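Local structure of nucleoporin nup120 (Schizosaccharomyces pombe, 4GQ2) at residues Gln208-Leu219 / Asn267-Leu275; Ser306-Lys314 / Val326-Pro335. The protein serves as a structural component of the nuclear pore complex, whose nucleoporins can also dock transiently associated nuclear transport factors. All blocks are in the same frame, centred on the assembly; numbering follows the deposited sequence.

Contact 1: Gln208-Leu219 / Asn267-Leu275; sequences QHIDDSSYLFSL and NQCVETIEL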
ATOM      1  N   GLN A 208      26.678 -22.880  42.729  1.00 55.25           N
ATOM      2  CA  GLN A 208      26.734 -24.266  43.182  1.00 58.83           C
ATOM      3  C   GLN A 208      27.426 -25.112  42.116  1.00 66.08           C
ATOM      4  O   GLN A 208      26.982 -25.166  40.964  1.00 69.70           O
ATOM      5  CB  GLN A 208      25.339 -24.819  43.496  1.00 58.14           C
ATOM      6  CG  GLN A 208      24.740 -24.302  44.797  1.00 65.72           C
ATOM      7  CD  GLN A 208      23.368 -24.884  45.102  1.00 68.05           C
ATOM      8  OE1 GLN A 208      22.620 -25.268  44.202  1.00 78.69           O
ATOM      9  NE2 GLN A 208      23.031 -24.942  46.382  1.00 62.18           N
ATOM     10  N   HIS A 209      28.530 -25.743  42.511  1.00 70.07           N
ATOM     11  CA  HIS A 209      29.292 -26.640  41.649  1.00 64.00           C
ATOM     12  C   HIS A 209      28.509 -27.912  41.497  1.00 71.08           C
ATOM     13  O   HIS A 209      28.178 -28.564  42.492  1.00 67.58           O
ATOM     14  CB  HIS A 209      30.650 -26.927  42.288  1.00 62.46           C
ATOM     15  CG  HIS A 209      31.768 -27.145  41.294  1.00 75.63           C
ATOM     16  ND1 HIS A 209      32.716 -26.215  41.054  1.00 82.44           N
ATOM     17  CD2 HIS A 209      32.073 -28.236  40.480  1.00 66.14           C
ATOM     18  CE1 HIS A 209      33.580 -26.682  40.132  1.00 76.31           C
ATOM     19  NE2 HIS A 209      33.186 -27.921  39.782  1.00 72.18           N
ATOM     20  N   ILE A 210      28.176 -28.269  40.260  1.00 76.24           N
ATOM     21  CA  ILE A 210      27.434 -29.501  39.993  1.00 81.85           C
ATOM     22  C   ILE A 210      28.385 -30.564  39.444  1.00 88.59           C
ATOM     23  O   ILE A 210      29.113 -30.324  38.479  1.00 84.94           O
ATOM     24  CB  ILE A 210      26.224 -29.263  39.060  1.00 88.68           C
ATOM     25  CG1 ILE A 210      25.166 -28.413  39.774  1.00 84.71           C
ATOM     26  CG2 ILE A 210      25.618 -30.587  38.605  1.00 89.87           C
ATOM     27  CD1 ILE A 210      24.062 -27.898  38.873  1.00 85.66           C
ATOM     28  N   ASP A 211      28.359 -31.737  40.074  1.00109.39           N
ATOM     29  CA  ASP A 211      29.386 -32.762  39.884  1.00111.30           C
ATOM     30  C   ASP A 211      29.073 -33.811  38.818  1.00109.39           C
ATOM     31  O   ASP A 211      29.860 -34.740  38.620  1.00101.66           O
ATOM     32  CB  ASP A 211      29.687 -33.442  41.227  1.00117.73           C
ATOM     33  CG  ASP A 211      30.317 -32.491  42.233  1.00121.67           C
ATOM     34  OD1 ASP A 211      31.369 -31.899  41.909  1.00122.38           O
ATOM     35  OD2 ASP A 211      29.765 -32.335  43.346  1.00 98.80           O
ATOM     36  N   ASP A 212      27.941 -33.651  38.129  1.00119.96           N
ATOM     37  CA  ASP A 212      27.480 -34.613  37.116  1.00134.01           C
ATOM     38  C   ASP A 212      27.559 -36.053  37.636  1.00146.90           C
ATOM     39  O   ASP A 212      28.139 -36.930  36.987  1.00149.38           O
ATOM     40  CB  ASP A 212      28.270 -34.464  35.802  1.00129.38           C
ATOM     41  CG  ASP A 212      27.809 -33.281  34.960  1.00117.06           C
ATOM     42  OD1 ASP A 212      26.791 -32.645  35.304  1.00103.43           O
ATOM     43  OD2 ASP A 212      28.469 -32.992  33.939  1.00116.75           O
ATOM     44  N   SER A 213      26.961 -36.280  38.805  1.00136.16           N
ATOM     45  CA  SER A 213      27.115 -37.534  39.549  1.00123.73           C
ATOM     46  C   SER A 213      26.315 -38.712  38.976  1.00105.53           C
ATOM     47  O   SER A 213      25.415 -39.254  39.630  1.00 98.61           O
ATOM     48  CB  SER A 213      26.784 -37.315  41.032  1.00129.74           C
ATOM     49  OG  SER A 213      25.475 -36.793  41.194  1.00124.25           O
ATOM     50  N   SER A 214      26.663 -39.104  37.752  1.00 90.62           N
ATOM     51  CA  SER A 214      26.060 -40.258  37.092  1.00 87.55           C
ATOM     52  C   SER A 214      26.771 -41.545  37.524  1.00 94.32           C
ATOM     53  O   SER A 214      27.651 -42.051  36.819  1.00101.46           O
ATOM     54  CB  SER A 214      26.099 -40.084  35.570  1.00 81.99           C
ATOM     55  OG  SER A 214      27.417 -39.830  35.114  1.00 97.61           O
ATOM     56  N   TYR A 215      26.386 -42.049  38.697  1.00 98.64           N
ATOM     57  CA  TYR A 215      26.978 -43.250  39.303  1.00102.82           C
ATOM     58  C   TYR A 215      26.969 -44.455  38.360  1.00 85.50           C
ATOM     59  O   TYR A 215      28.008 -45.069  38.112  1.00 66.57           O
ATOM     60  CB  TYR A 215      26.248 -43.593  40.610  1.00123.94           C
ATOM     61  CG  TYR A 215      26.906 -43.076  41.878  1.00133.15           C
ATOM     62  CD1 TYR A 215      27.472 -41.799  41.936  1.00138.12           C
ATOM     63  CD2 TYR A 215      26.936 -43.861  43.032  1.00129.46           C
ATOM     64  CE1 TYR A 215      28.069 -41.332  43.099  1.00135.53           C
ATOM     65  CE2 TYR A 215      27.529 -43.402  44.200  1.00120.98           C
ATOM     66  CZ  TYR A 215      28.092 -42.139  44.228  1.00130.99           C
ATOM     67  OH  TYR A 215      28.680 -41.682  45.387  1.00126.47           O
ATOM     68  N   LEU A 216      25.786 -44.773  37.840  1.00 88.12           N
ATOM     69  CA  LEU A 216      25.600 -45.854  36.880  1.00 80.60           C
ATOM     70  C   LEU A 216      24.840 -45.349  35.660  1.00 72.98           C
ATOM     71  O   LEU A 216      24.094 -44.370  35.747  1.00 74.85           O
ATOM     72  CB  LEU A 216      24.808 -47.004  37.515  1.00 84.37           C
ATOM     73  CG  LEU A 216      25.374 -47.783  38.706  1.00 79.84           C
ATOM     74  CD1 LEU A 216      24.282 -48.653  39.308  1.00 76.61           C
ATOM     75  CD2 LEU A 216      26.575 -48.629  38.305  1.00 77.36           C
ATOM     76  N   PHE A 217      25.034 -46.015  34.524  1.00 68.70           N
ATOM     77  CA  PHE A 217      24.188 -45.773  33.358  1.00 69.75           C
ATOM     78  C   PHE A 217      23.537 -47.038  32.818  1.00 69.22           C
ATOM     79  O   PHE A 217      24.162 -48.099  32.761  1.00 71.62           O
ATOM     80  CB  PHE A 217      24.906 -44.975  32.251  1.00 81.59           C
ATOM     81  CG  PHE A 217      26.175 -45.601  31.732  1.00 70.85           C
ATOM     82  CD1 PHE A 217      26.142 -46.518  30.684  1.00 72.51           C
ATOM     83  CD2 PHE A 217      27.414 -45.222  32.248  1.00 69.78           C
ATOM     84  CE1 PHE A 217      27.314 -47.070  30.184  1.00 71.36           C
ATOM     85  CE2 PHE A 217      28.590 -45.768  31.749  1.00 65.51           C
ATOM     86  CZ  PHE A 217      28.539 -46.695  30.718  1.00 65.15           C
ATOM     87  N   SER A 218      22.273 -46.911  32.429  1.00 65.53           N
ATOM     88  CA  SER A 218      21.534 -48.014  31.829  1.00 69.11           C
ATOM     89  C   SER A 218      21.793 -48.130  30.318  1.00 79.80           C
ATOM     90  O   SER A 218      22.321 -47.204  29.684  1.00 61.96           O
ATOM     91  CB  SER A 218      20.043 -47.882  32.129  1.00 63.73           C
ATOM     92  OG  SER A 218      19.562 -46.601  31.769  1.00 72.69           O
ATOM     93  N   LEU A 219      21.417 -49.282  29.760  1.00 94.83           N
ATOM     94  CA  LEU A 219      21.701 -49.635  28.370  1.00 96.83           C
ATOM     95  C   LEU A 219      20.740 -50.737  27.894  1.00107.04           C
ATOM     96  O   LEU A 219      20.094 -51.401  28.714  1.00 90.34           O
ATOM     97  CB  LEU A 219      23.161 -50.099  28.251  1.00 90.38           C
ATOM     98  CG  LEU A 219      23.889 -50.149  26.905  1.00 85.68           C
ATOM     99  CD1 LEU A 219      24.121 -48.755  26.338  1.00 88.87           C
ATOM    100  CD2 LEU A 219      25.210 -50.886  27.063  1.00 80.66           C
ATOM    101  N   ASN A 267      20.549 -31.472  43.236  1.00 74.14           N
ATOM    102  CA  ASN A 267      21.732 -31.282  42.363  1.00 60.18           C
ATOM    103  C   ASN A 267      22.505 -32.556  42.011  1.00 69.14           C
ATOM    104  O   ASN A 267      23.686 -32.498  41.644  1.00 71.49           O
ATOM    105  CB  ASN A 267      22.682 -30.211  42.917  1.00 61.14           C
ATOM    106  CG  ASN A 267      22.141 -28.803  42.750  1.00 65.07           C
ATOM    107  OD1 ASN A 267      21.047 -28.599  42.213  1.00 65.34           O
ATOM    108  ND2 ASN A 267      22.910 -27.820  43.210  1.00 62.99           N
ATOM    109  N   GLN A 268      21.832 -33.699  42.119  1.00 70.58           N
ATOM    110  CA  GLN A 268      22.435 -34.986  41.796  1.00 79.18           C
ATOM    111  C   GLN A 268      21.878 -35.518  40.479  1.00 76.39           C
ATOM    112  O   GLN A 268      20.746 -35.204  40.102  1.00 71.35           O
ATOM    113  CB  GLN A 268      22.182 -36.005  42.919  1.00 90.67           C
ATOM    114  CG  GLN A 268      22.575 -35.550  44.323  1.00 95.12           C
ATOM    115  CD  GLN A 268      24.072 -35.327  44.500  1.00103.01           C
ATOM    116  OE1 GLN A 268      24.896 -36.113  44.028  1.00 91.52           O
ATOM    117  NE2 GLN A 268      24.427 -34.250  45.192  1.00106.55           N
ATOM    118  N   CYS A 269      22.682 -36.315  39.779  1.00 81.01           N
ATOM    119  CA  CYS A 269      22.193 -37.057  38.625  1.00 72.64           C
ATOM    120  C   CYS A 269      21.447 -38.295  39.106  1.00 71.59           C
ATOM    121  O   CYS A 269      21.989 -39.093  39.874  1.00 84.44           O
ATOM    122  CB  CYS A 269      23.334 -37.454  37.694  1.00 63.59           C
ATOM    123  SG  CYS A 269      22.789 -38.380  36.238  1.00 69.64           S
ATOM    124  N   VAL A 270      20.205 -38.439  38.654  1.00 67.42           N
ATOM    125  CA  VAL A 270      19.323 -39.512  39.105  1.00 79.06           C
ATOM    126  C   VAL A 270      19.303 -40.656  38.103  1.00 87.96           C
ATOM    127  O   VAL A 270      19.108 -41.815  38.478  1.00109.33           O
ATOM    128  CB  VAL A 270      17.867 -39.028  39.304  1.00 92.84           C
ATOM    129  CG1 VAL A 270      17.150 -39.905  40.324  1.00103.16           C
ATOM    130  CG2 VAL A 270      17.833 -37.576  39.751  1.00 90.92           C
ATOM    131  N   GLU A 271      19.498 -40.323  36.830  1.00 77.66           N
ATOM    132  CA  GLU A 271      19.392 -41.308  35.763  1.00 81.61           C
ATOM    133  C   GLU A 271      20.287 -40.941  34.588  1.00 67.05           C
ATOM    134  O   GLU A 271      20.440 -39.770  34.250  1.00 69.32           O
ATOM    135  CB  GLU A 271      17.934 -41.443  35.314  1.00 83.83           C
ATOM    136  CG  GLU A 271      17.470 -42.883  35.140  1.00 96.34           C
ATOM    137  CD  GLU A 271      17.450 -43.338  33.696  1.00 97.03           C
ATOM    138  OE1 GLU A 271      18.242 -42.812  32.887  1.00114.33           O
ATOM    139  OE2 GLU A 271      16.635 -44.229  33.375  1.00 87.38           O
ATOM    140  N   THR A 272      20.884 -41.960  33.984  1.00 65.00           N
ATOM    141  CA  THR A 272      21.794 -41.787  32.863  1.00 62.16           C
ATOM    142  C   THR A 272      21.568 -42.934  31.893  1.00 63.20           C
ATOM    143  O   THR A 272      21.357 -44.070  32.316  1.00 56.03           O
ATOM    144  CB  THR A 272      23.260 -41.810  33.328  1.00 54.73           C
ATOM    145  OG1 THR A 272      23.382 -41.106  34.570  1.00 66.49           O
ATOM    146  CG2 THR A 272      24.168 -41.173  32.296  1.00 63.98           C
ATOM    147  N   ILE A 273      21.598 -42.633  30.598  1.00 65.42           N
ATOM    148  CA  ILE A 273      21.509 -43.661  29.564  1.00 64.54           C
ATOM    149  C   ILE A 273      22.577 -43.413  28.509  1.00 72.20           C
ATOM    150  O   ILE A 273      22.671 -42.314  27.966  1.00 72.34           O
ATOM    151  CB  ILE A 273      20.132 -43.677  28.871  1.00 68.16           C
ATOM    152  CG1 ILE A 273      19.007 -43.832  29.894  1.00 67.67           C
ATOM    153  CG2 ILE A 273      20.067 -44.787  27.825  1.00 68.47           C
ATOM    154  CD1 ILE A 273      17.645 -43.455  29.359  1.00 71.17           C
ATOM    155  N   GLU A 274      23.380 -44.433  28.228  1.00 82.35           N
ATOM    156  CA  GLU A 274      24.305 -44.371  27.104  1.00 88.91           C
ATOM    157  C   GLU A 274      23.539 -44.629  25.813  1.00 78.43           C
ATOM    158  O   GLU A 274      22.805 -45.612  25.697  1.00 83.71           O
ATOM    159  CB  GLU A 274      25.460 -45.367  27.267  1.00102.35           C
ATOM    160  CG  GLU A 274      26.443 -45.372  26.101  1.00105.89           C
ATOM    161  CD  GLU A 274      27.815 -45.901  26.473  1.00110.13           C
ATOM    162  OE1 GLU A 274      27.903 -47.016  27.033  1.00109.04           O
ATOM    163  OE2 GLU A 274      28.811 -45.202  26.190  1.00115.24           O
ATOM    164  N   LEU A 275      23.707 -43.725  24.855  1.00 86.26           N
ATOM    165  CA  LEU A 275      23.104 -43.862  23.535  1.00 87.08           C
ATOM    166  C   LEU A 275      24.124 -44.437  22.558  1.00 78.15           C
ATOM    167  O   LEU A 275      25.299 -44.601  22.902  1.00 86.25           O
ATOM    168  CB  LEU A 275      22.600 -42.505  23.033  1.00 87.93           C
ATOM    169  CG  LEU A 275      21.791 -41.621  23.991  1.00 96.69           C
ATOM    170  CD1 LEU A 275      21.713 -40.200  23.454  1.00 96.59           C
ATOM    171  CD2 LEU A 275      20.399 -42.184  24.255  1.00 92.87           C
TER

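Contact 2: Ser306-Lys314 / Val326-Pro335; sequences SHGSFSIYK and VVIEKGIIPP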
ATOM      1  N   SER A 306      22.866 -39.318   6.232  1.00 86.82           N
ATOM      2  CA  SER A 306      21.764 -38.736   5.457  1.00 89.00           C
ATOM      3  C   SER A 306      20.646 -38.142   6.322  1.00 92.88           C
ATOM      4  O   SER A 306      19.545 -38.694   6.405  1.00 98.98           O
ATOM      5  CB  SER A 306      21.186 -39.775   4.493  1.00 88.66           C
ATOM      6  OG  SER A 306      20.582 -40.839   5.205  1.00 93.50           O
ATOM      7  N   HIS A 307      20.950 -37.017   6.968  1.00 89.02           N
ATOM      8  CA  HIS A 307      19.960 -36.185   7.688  1.00 89.15           C
ATOM      9  C   HIS A 307      19.564 -36.635   9.072  1.00 77.78           C
ATOM     10  O   HIS A 307      19.001 -35.854   9.842  1.00 71.13           O
ATOM     11  CB  HIS A 307      18.730 -35.882   6.822  1.00 79.34           C
ATOM     12  CG  HIS A 307      19.069 -35.258   5.488  1.00 77.14           C
ATOM     13  ND1 HIS A 307      19.973 -34.263   5.362  1.00 71.41           N
ATOM     14  CD2 HIS A 307      18.602 -35.528   4.205  1.00 76.04           C
ATOM     15  CE1 HIS A 307      20.079 -33.916   4.065  1.00 68.67           C
ATOM     16  NE2 HIS A 307      19.238 -34.688   3.358  1.00 72.27           N
ATOM     17  N   GLY A 308      19.858 -37.886   9.413  1.00 65.69           N
ATOM     18  CA  GLY A 308      19.660 -38.360  10.778  1.00 59.26           C
ATOM     19  C   GLY A 308      18.303 -38.974  11.066  1.00 58.29           C
ATOM     20  O   GLY A 308      17.582 -39.379  10.154  1.00 57.42           O
ATOM     21  N   SER A 309      17.970 -39.046  12.351  1.00 53.14           N
ATOM     22  CA  SER A 309      16.706 -39.605  12.815  1.00 54.83           C
ATOM     23  C   SER A 309      16.384 -39.021  14.182  1.00 51.53           C
ATOM     24  O   SER A 309      17.212 -38.334  14.775  1.00 55.12           O
ATOM     25  CB  SER A 309      16.779 -41.136  12.888  1.00 59.02           C
ATOM     26  OG  SER A 309      17.850 -41.568  13.712  1.00 65.74           O
ATOM     27  N   PHE A 310      15.183 -39.296  14.679  1.00 48.76           N
ATOM     28  CA  PHE A 310      14.731 -38.714  15.935  1.00 62.53           C
ATOM     29  C   PHE A 310      14.165 -39.763  16.889  1.00 66.28           C
ATOM     30  O   PHE A 310      13.552 -40.738  16.457  1.00 56.24           O
ATOM     31  CB  PHE A 310      13.671 -37.641  15.672  1.00 65.60           C
ATOM     32  CG  PHE A 310      14.199 -36.407  14.990  1.00 58.45           C
ATOM     33  CD1 PHE A 310      14.242 -36.325  13.602  1.00 60.09           C
ATOM     34  CD2 PHE A 310      14.632 -35.316  15.738  1.00 65.63           C
ATOM     35  CE1 PHE A 310      14.720 -35.187  12.973  1.00 62.26           C
ATOM     36  CE2 PHE A 310      15.109 -34.173  15.116  1.00 60.93           C
ATOM     37  CZ  PHE A 310      15.152 -34.109  13.731  1.00 56.96           C
ATOM     38  N   SER A 311      14.370 -39.545  18.186  1.00 70.65           N
ATOM     39  CA  SER A 311      13.809 -40.406  19.223  1.00 64.55           C
ATOM     40  C   SER A 311      12.873 -39.632  20.144  1.00 66.82           C
ATOM     41  O   SER A 311      13.046 -38.432  20.347  1.00 79.09           O
ATOM     42  CB  SER A 311      14.923 -41.046  20.050  1.00 59.81           C
ATOM     43  OG  SER A 311      15.579 -42.065  19.322  1.00 67.16           O
ATOM     44  N   ILE A 312      11.878 -40.326  20.689  1.00 73.88           N
ATOM     45  CA  ILE A 312      11.035 -39.775  21.748  1.00 69.25           C
ATOM     46  C   ILE A 312      11.166 -40.632  23.011  1.00 74.27           C
ATOM     47  O   ILE A 312      11.207 -41.860  22.935  1.00100.62           O
ATOM     48  CB  ILE A 312       9.556 -39.632  21.309  1.00 70.88           C
ATOM     49  CG1 ILE A 312       9.418 -38.516  20.259  1.00 75.52           C
ATOM     50  CG2 ILE A 312       8.653 -39.352  22.508  1.00 58.79           C
ATOM     51  CD1 ILE A 312       8.023 -38.343  19.682  1.00 62.39           C
ATOM     52  N   TYR A 313      11.250 -39.971  24.162  1.00 63.98           N
ATOM     53  CA  TYR A 313      11.355 -40.638  25.451  1.00 60.58           C
ATOM     54  C   TYR A 313      10.290 -40.121  26.406  1.00 65.17           C
ATOM     55  O   TYR A 313       9.967 -38.933  26.402  1.00 72.65           O
ATOM     56  CB  TYR A 313      12.730 -40.389  26.075  1.00 62.51           C
ATOM     57  CG  TYR A 313      13.892 -41.030  25.351  1.00 77.89           C
ATOM     58  CD1 TYR A 313      14.442 -40.434  24.219  1.00 68.85           C
ATOM     59  CD2 TYR A 313      14.461 -42.221  25.812  1.00 82.54           C
ATOM     60  CE1 TYR A 313      15.512 -41.010  23.556  1.00 68.21           C
ATOM     61  CE2 TYR A 313      15.539 -42.803  25.155  1.00 74.17           C
ATOM     62  CZ  TYR A 313      16.057 -42.190  24.028  1.00 71.73           C
ATOM     63  OH  TYR A 313      17.120 -42.747  23.354  1.00 78.32           O
ATOM     64  N   LYS A 314       9.758 -41.022  27.228  1.00 69.66           N
ATOM     65  CA  LYS A 314       8.839 -40.657  28.300  1.00 66.06           C
ATOM     66  C   LYS A 314       9.618 -40.514  29.603  1.00 65.31           C
ATOM     67  O   LYS A 314      10.461 -41.355  29.927  1.00 75.35           O
ATOM     68  CB  LYS A 314       7.743 -41.723  28.447  1.00 61.00           C
ATOM     69  CG  LYS A 314       6.735 -41.474  29.560  1.00 69.07           C
ATOM     70  CD  LYS A 314       5.590 -40.575  29.116  1.00 81.64           C
ATOM     71  CE  LYS A 314       4.744 -40.091  30.290  1.00 83.89           C
ATOM     72  NZ  LYS A 314       3.859 -41.145  30.860  1.00 83.63           N
ATOM     73  N   VAL A 326      13.945 -42.422  32.397  1.00 82.26           N
ATOM     74  CA  VAL A 326      13.801 -41.993  31.013  1.00 78.80           C
ATOM     75  C   VAL A 326      13.605 -43.248  30.167  1.00 72.10           C
ATOM     76  O   VAL A 326      14.568 -43.927  29.806  1.00 77.93           O
ATOM     77  CB  VAL A 326      15.005 -41.145  30.538  1.00 80.45           C
ATOM     78  CG1 VAL A 326      14.879 -40.791  29.067  1.00 89.16           C
ATOM     79  CG2 VAL A 326      15.099 -39.864  31.345  1.00 75.94           C
ATOM     80  N   VAL A 327      12.346 -43.566  29.881  1.00 73.24           N
ATOM     81  CA  VAL A 327      12.008 -44.789  29.149  1.00 74.15           C
ATOM     82  C   VAL A 327      11.676 -44.456  27.699  1.00 70.19           C
ATOM     83  O   VAL A 327      10.926 -43.519  27.424  1.00 78.56           O
ATOM     84  CB  VAL A 327      10.856 -45.579  29.824  1.00 84.04           C
ATOM     85  CG1 VAL A 327      10.538 -46.847  29.043  1.00 94.48           C
ATOM     86  CG2 VAL A 327      11.215 -45.941  31.261  1.00 69.11           C
ATOM     87  N   ILE A 328      12.249 -45.235  26.784  1.00 71.24           N
ATOM     88  CA  ILE A 328      12.139 -45.010  25.339  1.00 76.44           C
ATOM     89  C   ILE A 328      10.710 -45.168  24.813  1.00 79.91           C
ATOM     90  O   ILE A 328       9.930 -45.968  25.334  1.00 80.89           O
ATOM     91  CB  ILE A 328      13.046 -45.983  24.550  1.00 81.11           C
ATOM     92  CG1 ILE A 328      14.223 -46.468  25.410  1.00105.83           C
ATOM     93  CG2 ILE A 328      13.529 -45.334  23.258  1.00 84.07           C
ATOM     94  CD1 ILE A 328      14.718 -47.858  25.064  1.00107.75           C
ATOM     95  N   GLU A 329      10.380 -44.393  23.780  1.00 86.57           N
ATOM     96  CA  GLU A 329       9.129 -44.551  23.035  1.00 79.88           C
ATOM     97  C   GLU A 329       9.370 -44.700  21.531  1.00 71.41           C
ATOM     98  O   GLU A 329       8.568 -45.320  20.836  1.00 74.46           O
ATOM     99  CB  GLU A 329       8.180 -43.386  23.296  1.00 78.86           C
ATOM    100  CG  GLU A 329       7.543 -43.409  24.673  1.00 99.76           C
ATOM    101  CD  GLU A 329       6.320 -42.517  24.766  1.00127.08           C
ATOM    102  OE1 GLU A 329       6.316 -41.439  24.135  1.00134.04           O
ATOM    103  OE2 GLU A 329       5.363 -42.895  25.477  1.00136.87           O
ATOM    104  N   LYS A 330      10.473 -44.135  21.037  1.00 70.51           N
ATOM    105  CA  LYS A 330      10.810 -44.217  19.620  1.00 69.41           C
ATOM    106  C   LYS A 330      12.309 -44.374  19.405  1.00 73.18           C
ATOM    107  O   LYS A 330      13.104 -43.680  20.035  1.00 89.88           O
ATOM    108  CB  LYS A 330      10.330 -42.964  18.895  1.00 76.33           C
ATOM    109  CG  LYS A 330       9.371 -43.227  17.751  1.00 82.44           C
ATOM    110  CD  LYS A 330       7.941 -43.276  18.267  1.00 89.10           C
ATOM    111  CE  LYS A 330       6.935 -43.087  17.146  1.00132.64           C
ATOM    112  NZ  LYS A 330       5.530 -43.125  17.643  1.00144.85           N
ATOM    113  N   GLY A 331      12.684 -45.289  18.514  1.00 74.46           N
ATOM    114  CA  GLY A 331      14.076 -45.463  18.103  1.00 58.50           C
ATOM    115  C   GLY A 331      14.443 -44.582  16.918  1.00 75.74           C
ATOM    116  O   GLY A 331      15.529 -43.998  16.887  1.00 73.17           O
ATOM    117  N   ILE A 332      13.539 -44.480  15.940  1.00 90.07           N
ATOM    118  CA  ILE A 332      13.784 -43.697  14.717  1.00 72.47           C
ATOM    119  C   ILE A 332      12.534 -43.006  14.128  1.00 85.70           C
ATOM    120  O   ILE A 332      11.502 -43.642  13.895  1.00 96.08           O
ATOM    121  CB  ILE A 332      14.511 -44.541  13.632  1.00 69.44           C
ATOM    122  CG1 ILE A 332      16.031 -44.512  13.849  1.00 85.04           C
ATOM    123  CG2 ILE A 332      14.185 -44.051  12.227  1.00 88.04           C
ATOM    124  CD1 ILE A 332      16.841 -45.264  12.805  1.00 74.54           C
ATOM    125  N   ILE A 333      12.651 -41.694  13.914  1.00 86.66           N
ATOM    126  CA  ILE A 333      11.741 -40.920  13.067  1.00 73.11           C
ATOM    127  C   ILE A 333      12.587 -40.368  11.911  1.00 78.11           C
ATOM    128  O   ILE A 333      13.350 -39.418  12.102  1.00 78.77           O
ATOM    129  CB  ILE A 333      11.060 -39.765  13.847  1.00 73.70           C
ATOM    130  CG1 ILE A 333      10.047 -40.314  14.857  1.00 65.71           C
ATOM    131  CG2 ILE A 333      10.368 -38.790  12.901  1.00 71.62           C
ATOM    132  CD1 ILE A 333       9.446 -39.269  15.779  1.00 65.05           C
ATOM    133  N   PRO A 334      12.487 -40.983  10.715  1.00 96.23           N
ATOM    134  CA  PRO A 334      13.355 -40.575   9.611  1.00 83.23           C
ATOM    135  C   PRO A 334      12.758 -39.443   8.772  1.00 74.75           C
ATOM    136  O   PRO A 334      11.653 -39.589   8.245  1.00 71.03           O
ATOM    137  CB  PRO A 334      13.498 -41.858   8.776  1.00 76.78           C
ATOM    138  CG  PRO A 334      12.381 -42.762   9.209  1.00 96.73           C
ATOM    139  CD  PRO A 334      11.616 -42.108  10.329  1.00111.13           C
ATOM    140  N   PRO A 335      13.487 -38.316   8.653  1.00 67.01           N
ATOM    141  CA  PRO A 335      13.040 -37.177   7.857  1.00 70.02           C
ATOM    142  C   PRO A 335      12.958 -37.529   6.383  1.00 66.93           C
ATOM    143  O   PRO A 335      13.681 -38.411   5.917  1.00 62.96           O
ATOM    144  CB  PRO A 335      14.148 -36.132   8.070  1.00 67.51           C
ATOM    145  CG  PRO A 335      14.837 -36.543   9.325  1.00 74.97           C
ATOM    146  CD  PRO A 335      14.772 -38.041   9.321  1.00 75.72           C
TER

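Contact 1: Gln208-Leu219 / Asn267-Leu275
Ser218 grips the carbonyl oxygen of Thr272 twice, from opposite faces of its plane: Ser218 N donates to Thr272 O over 3.0 Å, Ser218 OG to the same oxygen over 3.2 Å. With chi1 at 52°, OG lies between the backbone N and the carbonyl carbon, which allows this. A weak bond returns from Glu274 N to Ser218 O, and with the first it makes one isolated bridge, Ser218 with Ile273. Beside it the Phe217 ring and the Glu274 side chain run side by side, ring and carboxylate planes 75° apart, Phe217 CE1 3.2 Å from Glu274 OE1. Lys258 joins both, by a salt bridge to Glu274 and a cation-pi contact with Phe217. Buried Thr272 puts OG1 3.1 Å from Ser214 CB, and Cys269 SG lies against the same CB, small side chains that let the loop come close. In this beta-propeller domain, strand 204-210 ends one four-stranded sheet, and the chain leaving it follows strand 268-274, the edge of the next. Ser213, centre of an inverse gamma turn, donates from OG to Gln268 OE1 (3.0 Å) and accepts at OG from Cys269 N (3.2 Å). Replacement by an alanine removes OG and would probably leave Cys269 N and Gln268 OE1 without their shared partner, that side-chain amide freer to turn. Asn267 ND2 hydrogen-bonds to Gln208 OE1 (2.8 Å) from above the carbonyl plane of Gln208, the two side-chain amides nearly perpendicular.

Contact 2: Ser306-Lys314 / Val326-Pro335
The backbones of Ser306-Lys314 and Val326-Pro335 run antiparallel as a hairpin, strands 309-314 and 326-328 meeting at 133°, regular at the hydrogen-bonded pair Lys314-Val327, where Lys314 N to Val327 O spans 2.8 Å and Val327 N answers to Lys314 O. The continuation is irregular: Ile312 O accepts from two successive amides, Glu329 N at 2.8 Å and Lys330 N at 3.1 Å, as in a classic beta bulge, and farther on Phe310 and Ile333 exchange two weak backbone bonds. At the non-hydrogen-bonded pair, Tyr313 and Ile328 lie side by side; Ile328 CG2 sits 4.2 Å from the centroid of the Tyr313 ring, an off-centre CH-pi contact, while Val326 CG1 comes within 3.6 Å of Tyr313 CD2. The beta-branched side chains suit the place, giving methyl groups to pack against the ring. With chi1 at -68°, Phe310 has CG anti to its carbonyl carbon and brings the ring edge to Pro335, Phe310 CE1 lying 3.9 Å from Pro335 CG, the two side chains crossing at about a right angle. Tyr301 and Phe350 add further ring contacts to Phe310, and Leu364 and Ile366 of strand 361-370 also touch it. Gly308 suits its loop, since a CB at these backbone angles would jam against the carbonyl O of His307. Ser311 OG is 3.0 Å from Lys330 O, but Gly331 O also lies within reach of its one proton. Where the two backbones fall out of step, therefore, the Ile312 carbonyl, taking two amides, and probably the Ser311 hydroxyl keep polar contacts, while Tyr313 with Ile328 and Val326 packs at the regular end and Phe310 with Pro335 at the other.

How the contacts relate
Contact 1 closes before contact 2 opens along the chain, and their centres lie about 21 Å apart within the beta-propeller domain. Each involves an edge strand: 204-210 and 268-274 belong to successive four-stranded sheets, and 309-317 with 324-328 is the last hairpin of the sheet that follows. The contacts meet directly. Ile273 CD1 lies 3.1 Å from Val326 O, Leu275 CD2 is 3.4 Å from Tyr313 OH, and Glu271 OE2 takes a weak hydrogen bond from Val326 N. Contact 1 therefore joins one sheet and its following loop to the edge of the next, contact 2 closes the outer hairpin of the third, and strand 268-274 touches both, as expected of neighbouring propeller blades in this pore scaffold protein.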